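Local coordinates for protein methylocystis parvus OBBP MbnE (Methylocystis parvus OBBP, PDB 5ICQ) that probably binds methanobactin, a copper-chelating peptide, in the periplasm as a family 5 extracellular solute-binding protein of its uptake machinery, at residues A[35-47]-A[106-120]. Numbering follows the deposited sequence.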
ATOM      1  N   SER A  35     -22.862  10.801  10.751  1.00 40.92           N
ATOM      2  CA  SER A  35     -23.024  12.153  10.212  1.00 39.95           C
ATOM      3  C   SER A  35     -21.759  13.014  10.380  1.00 27.99           C
ATOM      4  O   SER A  35     -21.557  13.983   9.651  1.00 26.51           O
ATOM      5  CB  SER A  35     -24.215  12.842  10.875  1.00 48.18           C
ATOM      6  OG  SER A  35     -24.512  14.066  10.232  1.00 43.41           O
ATOM      7  N   HIS A  36     -20.912  12.664  11.349  1.00 21.75           N
ATOM      8  CA  HIS A  36     -19.640  13.345  11.563  1.00 22.12           C
ATOM      9  C   HIS A  36     -18.462  12.385  11.474  1.00 24.83           C
ATOM     10  O   HIS A  36     -17.363  12.699  11.940  1.00 30.56           O
ATOM     11  CB  HIS A  36     -19.637  14.073  12.902  1.00 29.20           C
ATOM     12  CG  HIS A  36     -20.546  15.257  12.929  1.00 41.68           C
ATOM     13  ND1 HIS A  36     -21.894  15.154  13.197  1.00 47.73           N
ATOM     14  CD2 HIS A  36     -20.309  16.568  12.687  1.00 41.27           C
ATOM     15  CE1 HIS A  36     -22.445  16.353  13.137  1.00 52.06           C
ATOM     16  NE2 HIS A  36     -21.505  17.229  12.832  1.00 47.55           N
ATOM     17  N   GLY A  37     -18.678  11.221  10.889  1.00 18.60           N
ATOM     18  CA  GLY A  37     -17.651  10.221  10.706  1.00 19.31           C
ATOM     19  C   GLY A  37     -18.149   9.213   9.698  1.00 19.71           C
ATOM     20  O   GLY A  37     -19.358   8.972   9.593  1.00 17.15           O
ATOM     21  N   LEU A  38     -17.235   8.626   8.940  1.00 14.48           N
ATOM     22  CA  LEU A  38     -17.594   7.656   7.915  1.00 16.52           C
ATOM     23  C   LEU A  38     -16.543   6.556   7.941  1.00 21.00           C
ATOM     24  O   LEU A  38     -15.391   6.801   7.567  1.00 14.27           O
ATOM     25  CB  LEU A  38     -17.656   8.317   6.540  1.00 16.74           C
ATOM     26  CG  LEU A  38     -17.972   7.391   5.369  1.00 16.90           C
ATOM     27  CD1 LEU A  38     -19.282   6.684   5.609  1.00 17.81           C
ATOM     28  CD2 LEU A  38     -18.012   8.188   4.069  1.00 24.70           C
ATOM     29  N   ALA A  39     -16.930   5.361   8.395  1.00 15.31           N
ATOM     30  CA  ALA A  39     -16.064   4.188   8.341  1.00 15.04           C
ATOM     31  C   ALA A  39     -16.437   3.345   7.132  1.00 17.22           C
ATOM     32  O   ALA A  39     -17.619   3.218   6.798  1.00 16.71           O
ATOM     33  CB  ALA A  39     -16.187   3.339   9.610  1.00 15.09           C
ATOM     34  N   MET A  40     -15.425   2.754   6.483  1.00 14.11           N
ATOM     35  CA  MET A  40     -15.712   1.890   5.340  1.00 15.57           C
ATOM     36  C   MET A  40     -16.625   0.741   5.750  1.00 18.40           C
ATOM     37  O   MET A  40     -17.592   0.421   5.041  1.00 15.30           O
ATOM     38  CB  MET A  40     -14.414   1.348   4.730  1.00 16.42           C
ATOM     39  CG  MET A  40     -14.649   0.420   3.531  1.00 16.09           C
ATOM     40  SD  MET A  40     -15.631   1.238   2.227  1.00 20.86           S
ATOM     41  CE  MET A  40     -16.297  -0.179   1.348  1.00 21.77           C
ATOM     42  N   HIS A  41     -16.333   0.112   6.895  1.00 13.40           N
ATOM     43  CA  HIS A  41     -17.141  -0.960   7.461  1.00 22.10           C
ATOM     44  C   HIS A  41     -17.430  -0.659   8.923  1.00 25.63           C
ATOM     45  O   HIS A  41     -16.547  -0.220   9.663  1.00 27.31           O
ATOM     46  CB  HIS A  41     -16.439  -2.327   7.343  1.00 15.51           C
ATOM     47  CG  HIS A  41     -15.957  -2.639   5.966  1.00 17.57           C
ATOM     48  ND1 HIS A  41     -16.793  -3.102   4.971  1.00 20.17           N
ATOM     49  CD2 HIS A  41     -14.724  -2.553   5.412  1.00 14.22           C
ATOM     50  CE1 HIS A  41     -16.097  -3.288   3.865  1.00 18.46           C
ATOM     51  NE2 HIS A  41     -14.840  -2.959   4.103  1.00 19.05           N
ATOM     52  N   GLY A  42     -18.668  -0.902   9.340  1.00 26.99           N
ATOM     53  CA  GLY A  42     -18.984  -0.633  10.723  1.00 26.02           C
ATOM     54  C   GLY A  42     -19.112   0.859  10.967  1.00 25.15           C
ATOM     55  O   GLY A  42     -19.381   1.646  10.056  1.00 26.68           O
ATOM     56  N   ALA A  43     -18.900   1.247  12.227  1.00 21.95           N
ATOM     57  CA  ALA A  43     -19.116   2.583  12.761  1.00 27.29           C
ATOM     58  C   ALA A  43     -17.787   3.264  13.070  1.00 19.30           C
ATOM     59  O   ALA A  43     -16.819   2.599  13.453  1.00 20.25           O
ATOM     60  CB  ALA A  43     -19.954   2.532  14.045  1.00 31.15           C
ATOM     61  N   PRO A  44     -17.708   4.587  12.922  1.00 18.63           N
ATOM     62  CA  PRO A  44     -16.476   5.291  13.298  1.00 16.41           C
ATOM     63  C   PRO A  44     -16.197   5.072  14.774  1.00 20.65           C
ATOM     64  O   PRO A  44     -17.115   5.056  15.594  1.00 22.93           O
ATOM     65  CB  PRO A  44     -16.794   6.765  12.996  1.00 20.00           C
ATOM     66  CG  PRO A  44     -18.010   6.738  12.112  1.00 24.94           C
ATOM     67  CD  PRO A  44     -18.775   5.516  12.507  1.00 22.04           C
ATOM     68  N   GLN A  45     -14.924   4.871  15.117  1.00 16.61           N
ATOM     69  CA  GLN A  45     -14.617   4.543  16.504  1.00 19.37           C
ATOM     70  C   GLN A  45     -14.512   5.771  17.402  1.00 19.29           C
ATOM     71  O   GLN A  45     -14.659   5.639  18.622  1.00 19.59           O
ATOM     72  CB  GLN A  45     -13.341   3.705  16.571  1.00 18.07           C
ATOM     73  CG  GLN A  45     -13.482   2.324  15.903  1.00 38.65           C
ATOM     74  CD  GLN A  45     -14.702   1.511  16.382  1.00 49.33           C
ATOM     75  OE1 GLN A  45     -15.818   1.679  15.884  1.00 48.95           O
ATOM     76  NE2 GLN A  45     -14.477   0.617  17.340  1.00 51.87           N
ATOM     77  N   LEU A  46     -14.292   6.994  16.822  1.00 16.15           N
ATOM     78  CA  LEU A  46     -14.245   8.179  17.681  1.00 16.13           C
ATOM     79  C   LEU A  46     -15.644   8.759  17.883  1.00 20.15           C
ATOM     80  O   LEU A  46     -16.437   8.820  16.934  1.00 19.72           O
ATOM     81  CB  LEU A  46     -13.345   9.262  17.077  1.00 12.35           C
ATOM     82  CG  LEU A  46     -11.903   8.869  16.759  1.00  9.62           C
ATOM     83  CD1 LEU A  46     -11.127  10.018  16.100  1.00 13.14           C
ATOM     84  CD2 LEU A  46     -11.190   8.370  18.006  1.00 16.32           C
ATOM     85  N   PRO A  47     -15.950   9.217  19.099  1.00 19.87           N
ATOM     86  CA  PRO A  47     -17.234   9.885  19.335  1.00 23.74           C
ATOM     87  C   PRO A  47     -17.331  11.187  18.557  1.00 24.46           C
ATOM     88  O   PRO A  47     -16.328  11.790  18.166  1.00 24.25           O
ATOM     89  CB  PRO A  47     -17.236  10.140  20.847  1.00 25.35           C
ATOM     90  CG  PRO A  47     -15.793  10.142  21.239  1.00 29.06           C
ATOM     91  CD  PRO A  47     -15.106   9.172  20.305  1.00 19.36           C
ATOM     92  N   GLU A 106      -7.581   3.702  12.529  1.00 12.37           N
ATOM     93  CA  GLU A 106      -8.612   2.757  12.126  1.00 11.69           C
ATOM     94  C   GLU A 106      -8.282   2.250  10.731  1.00 12.67           C
ATOM     95  O   GLU A 106      -7.512   2.887  10.004  1.00 13.49           O
ATOM     96  CB  GLU A 106      -9.997   3.416  12.146  1.00 14.22           C
ATOM     97  CG  GLU A 106     -10.435   3.870  13.548  1.00 18.81           C
ATOM     98  CD  GLU A 106     -11.736   4.669  13.539  1.00 15.75           C
ATOM     99  OE1 GLU A 106     -12.795   4.113  13.187  1.00 14.68           O
ATOM    100  OE2 GLU A 106     -11.695   5.866  13.883  1.00 13.48           O
ATOM    101  N   PRO A 107      -8.817   1.087  10.334  1.00 15.24           N
ATOM    102  CA  PRO A 107      -8.510   0.583   8.977  1.00 11.50           C
ATOM    103  C   PRO A 107      -8.870   1.567   7.874  1.00 11.69           C
ATOM    104  O   PRO A 107      -8.040   1.857   7.001  1.00 14.52           O
ATOM    105  CB  PRO A 107      -9.342  -0.710   8.884  1.00 13.73           C
ATOM    106  CG  PRO A 107      -9.586  -1.129  10.290  1.00 18.23           C
ATOM    107  CD  PRO A 107      -9.614   0.128  11.124  1.00 16.30           C
ATOM    108  N   PHE A 108     -10.090   2.097   7.889  1.00 14.29           N
ATOM    109  CA  PHE A 108     -10.512   3.066   6.883  1.00 11.91           C
ATOM    110  C   PHE A 108     -11.685   3.885   7.415  1.00 12.79           C
ATOM    111  O   PHE A 108     -12.847   3.560   7.143  1.00 13.26           O
ATOM    112  CB  PHE A 108     -10.895   2.339   5.583  1.00 17.90           C
ATOM    113  CG  PHE A 108     -10.955   3.233   4.350  1.00 15.31           C
ATOM    114  CD1 PHE A 108     -10.672   4.590   4.422  1.00 15.38           C
ATOM    115  CD2 PHE A 108     -11.310   2.696   3.115  1.00 17.69           C
ATOM    116  CE1 PHE A 108     -10.731   5.399   3.277  1.00 16.07           C
ATOM    117  CE2 PHE A 108     -11.381   3.494   1.977  1.00 22.79           C
ATOM    118  CZ  PHE A 108     -11.090   4.848   2.057  1.00 16.47           C
ATOM    119  N   THR A 109     -11.397   4.943   8.182  1.00 10.81           N
ATOM    120  CA  THR A 109     -12.434   5.814   8.731  1.00 12.57           C
ATOM    121  C   THR A 109     -12.041   7.263   8.501  1.00 11.34           C
ATOM    122  O   THR A 109     -10.870   7.628   8.661  1.00  8.04           O
ATOM    123  CB  THR A 109     -12.674   5.584  10.237  1.00  8.94           C
ATOM    124  OG1 THR A 109     -13.029   4.217  10.476  1.00 13.14           O
ATOM    125  CG2 THR A 109     -13.821   6.468  10.750  1.00  9.54           C
ATOM    126  N   LEU A 110     -13.023   8.079   8.111  1.00  9.58           N
ATOM    127  CA  LEU A 110     -12.814   9.481   7.772  1.00 11.86           C
ATOM    128  C   LEU A 110     -13.566  10.380   8.744  1.00 12.95           C
ATOM    129  O   LEU A 110     -14.657  10.037   9.197  1.00 12.75           O
ATOM    130  CB  LEU A 110     -13.300   9.775   6.353  1.00 14.12           C
ATOM    131  CG  LEU A 110     -12.709   8.850   5.293  1.00 12.44           C
ATOM    132  CD1 LEU A 110     -13.338   9.163   3.941  1.00 10.06           C
ATOM    133  CD2 LEU A 110     -11.190   9.028   5.235  1.00 11.44           C
ATOM    134  N   TYR A 111     -12.998  11.553   9.028  1.00 10.49           N
ATOM    135  CA  TYR A 111     -13.558  12.516   9.962  1.00  9.56           C
ATOM    136  C   TYR A 111     -13.559  13.902   9.330  1.00  9.98           C
ATOM    137  O   TYR A 111     -12.899  14.116   8.312  1.00 10.99           O
ATOM    138  CB  TYR A 111     -12.761  12.504  11.275  1.00 10.34           C
ATOM    139  CG  TYR A 111     -12.976  11.197  12.023  1.00 11.97           C
ATOM    140  CD1 TYR A 111     -14.127  10.990  12.781  1.00 14.27           C
ATOM    141  CD2 TYR A 111     -12.040  10.160  11.944  1.00 13.08           C
ATOM    142  CE1 TYR A 111     -14.340   9.779  13.460  1.00 13.45           C
ATOM    143  CE2 TYR A 111     -12.236   8.950  12.626  1.00 11.10           C
ATOM    144  CZ  TYR A 111     -13.399   8.767  13.372  1.00 11.31           C
ATOM    145  OH  TYR A 111     -13.624   7.564  14.042  1.00 14.65           O
ATOM    146  N   PRO A 112     -14.355  14.841   9.859  1.00 12.71           N
ATOM    147  CA  PRO A 112     -14.548  16.119   9.152  1.00 11.13           C
ATOM    148  C   PRO A 112     -13.249  16.882   8.918  1.00 13.71           C
ATOM    149  O   PRO A 112     -12.347  16.920   9.764  1.00  8.08           O
ATOM    150  CB  PRO A 112     -15.493  16.903  10.073  1.00  8.49           C
ATOM    151  CG  PRO A 112     -16.317  15.800  10.768  1.00 11.83           C
ATOM    152  CD  PRO A 112     -15.297  14.690  10.986  1.00 12.19           C
ATOM    153  N   LEU A 113     -13.175  17.504   7.741  1.00 11.40           N
ATOM    154  CA  LEU A 113     -12.117  18.452   7.417  1.00  9.09           C
ATOM    155  C   LEU A 113     -12.791  19.617   6.696  1.00  8.46           C
ATOM    156  O   LEU A 113     -13.548  20.363   7.326  1.00 10.04           O
ATOM    157  CB  LEU A 113     -11.009  17.793   6.583  1.00  6.61           C
ATOM    158  CG  LEU A 113      -9.701  18.600   6.417  1.00  9.60           C
ATOM    159  CD1 LEU A 113      -9.243  19.266   7.739  1.00 10.70           C
ATOM    160  CD2 LEU A 113      -8.581  17.735   5.843  1.00 10.60           C
ATOM    161  N   ILE A 114     -12.577  19.768   5.387  1.00 11.08           N
ATOM    162  CA  ILE A 114     -13.275  20.834   4.664  1.00  7.90           C
ATOM    163  C   ILE A 114     -14.788  20.631   4.740  1.00 12.82           C
ATOM    164  O   ILE A 114     -15.554  21.597   4.865  1.00 12.46           O
ATOM    165  CB  ILE A 114     -12.777  20.920   3.211  1.00 13.64           C
ATOM    166  CG1 ILE A 114     -11.366  21.504   3.172  1.00 13.53           C
ATOM    167  CG2 ILE A 114     -13.720  21.785   2.361  1.00 11.79           C
ATOM    168  CD1 ILE A 114     -10.680  21.364   1.815  1.00 11.27           C
ATOM    169  N   ALA A 115     -15.249  19.380   4.686  1.00 10.63           N
ATOM    170  CA  ALA A 115     -16.649  19.088   4.978  1.00 10.48           C
ATOM    171  C   ALA A 115     -16.821  18.939   6.484  1.00 13.68           C
ATOM    172  O   ALA A 115     -16.169  18.091   7.105  1.00 11.92           O
ATOM    173  CB  ALA A 115     -17.110  17.812   4.268  1.00 11.44           C
ATOM    174  N   GLN A 116     -17.708  19.749   7.074  1.00 13.26           N
ATOM    175  CA  GLN A 116     -17.937  19.645   8.509  1.00 17.23           C
ATOM    176  C   GLN A 116     -18.880  18.503   8.870  1.00 15.15           C
ATOM    177  O   GLN A 116     -18.860  18.048  10.017  1.00 17.44           O
ATOM    178  CB  GLN A 116     -18.465  20.973   9.075  1.00 19.04           C
ATOM    179  CG  GLN A 116     -19.906  21.291   8.779  1.00 26.78           C
ATOM    180  CD  GLN A 116     -20.348  22.590   9.451  1.00 39.06           C
ATOM    181  OE1 GLN A 116     -19.526  23.469   9.726  1.00 37.67           O
ATOM    182  NE2 GLN A 116     -21.640  22.707   9.729  1.00 38.40           N
ATOM    183  N   SER A 117     -19.679  18.009   7.924  1.00 16.01           N
ATOM    184  CA  SER A 117     -20.537  16.856   8.184  1.00 14.86           C
ATOM    185  C   SER A 117     -20.960  16.265   6.849  1.00 23.48           C
ATOM    186  O   SER A 117     -20.731  16.853   5.788  1.00 19.36           O
ATOM    187  CB  SER A 117     -21.760  17.235   9.035  1.00 19.05           C
ATOM    188  OG  SER A 117     -22.679  18.019   8.289  1.00 19.45           O
ATOM    189  N   ILE A 118     -21.585  15.080   6.922  1.00 18.75           N
ATOM    190  CA  ILE A 118     -22.017  14.364   5.733  0.76 21.45           C
ATOM    191  C   ILE A 118     -23.437  13.853   5.933  1.00 28.38           C
ATOM    192  O   ILE A 118     -23.897  13.610   7.054  1.00 29.44           O
ATOM    193  CB  ILE A 118     -21.076  13.195   5.362  0.76 24.05           C
ATOM    194  CG1 ILE A 118     -21.009  12.167   6.491  0.76 25.80           C
ATOM    195  CG2 ILE A 118     -19.676  13.703   5.027  0.76 25.34           C
ATOM    196  CD1 ILE A 118     -20.449  10.843   6.040  0.76 27.83           C
ATOM    197  N   ASP A 119     -24.152  13.735   4.814  1.00 23.40           N
ATOM    198  CA  ASP A 119     -25.460  13.092   4.756  1.00 27.14           C
ATOM    199  C   ASP A 119     -25.323  11.878   3.856  1.00 25.51           C
ATOM    200  O   ASP A 119     -25.059  12.023   2.661  1.00 23.59           O
ATOM    201  CB  ASP A 119     -26.540  14.019   4.200  1.00 33.80           C
ATOM    202  CG  ASP A 119     -26.947  15.093   5.175  1.00 52.78           C
ATOM    203  OD1 ASP A 119     -27.533  16.099   4.723  1.00 61.11           O
ATOM    204  OD2 ASP A 119     -26.683  14.934   6.386  1.00 61.65           O
ATOM    205  N   ILE A 120     -25.503  10.686   4.417  1.00 22.89           N
ATOM    206  CA  ILE A 120     -25.331   9.464   3.646  1.00 22.86           C
ATOM    207  C   ILE A 120     -26.328   8.433   4.150  1.00 28.88           C
ATOM    208  O   ILE A 120     -26.685   8.417   5.332  1.00 25.02           O
ATOM    209  CB  ILE A 120     -23.870   8.963   3.738  1.00 19.57           C
ATOM    210  CG1 ILE A 120     -23.597   7.864   2.715  1.00 18.20           C
ATOM    211  CG2 ILE A 120     -23.540   8.514   5.161  1.00 23.34           C
ATOM    212  CD1 ILE A 120     -22.116   7.449   2.653  1.00 21.46           C
TER
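L38 and A39 pair with L110 and T109 as a short antiparallel beta ladder, which adds the start of the modelled chain to a strand of an antiparallel sheet in this solute-binding fold. L38 and L110 form the hydrogen-bonded pair; L110 N to L38 O is 2.7 Å. A39 and T109 are the non-hydrogen-bonded pair. Just beyond the ladder, M40 N bonds F108 O at 2.8 Å. Past the corner at Q116, I118 N bonds S35 O. The L38 backbone pairs with 109-112 while its side chain meets 117-120. With CG anti to the backbone N (chi1 178°), L38 CD2 is set beside I118 CD1 and L38 CD1 near I120 CD1, the side chains crossing at about a right angle. L195 of helix 193-198 adds to this apolar group. At the far end of the ladder, M40 SD makes an oblique Met-aromatic contact with the F108 ring. On the face of A39 and T109, the loop 43-46 folds back over Y111. L46 CD1 lies over one face of the Y111 ring, 4.0 Å from the centroid. The buried carboxylate of E106 ties this loop down. E106 OE1 accepts from Q45 N (3.0 Å) and T109 OG1 (2.7 Å) from opposite faces of its plane. Y111 OH gives its proton to the syn lone pair of E106 OE2 at 2.6 Å. With an alanine in place of E106, Q45 N and the hydroxyls of T109 and Y111 would probably lose their acceptor, and the loop would be held less firmly. Y111 OH also accepts L46 N at 2.9 Å, with an N-H...O angle of 166°.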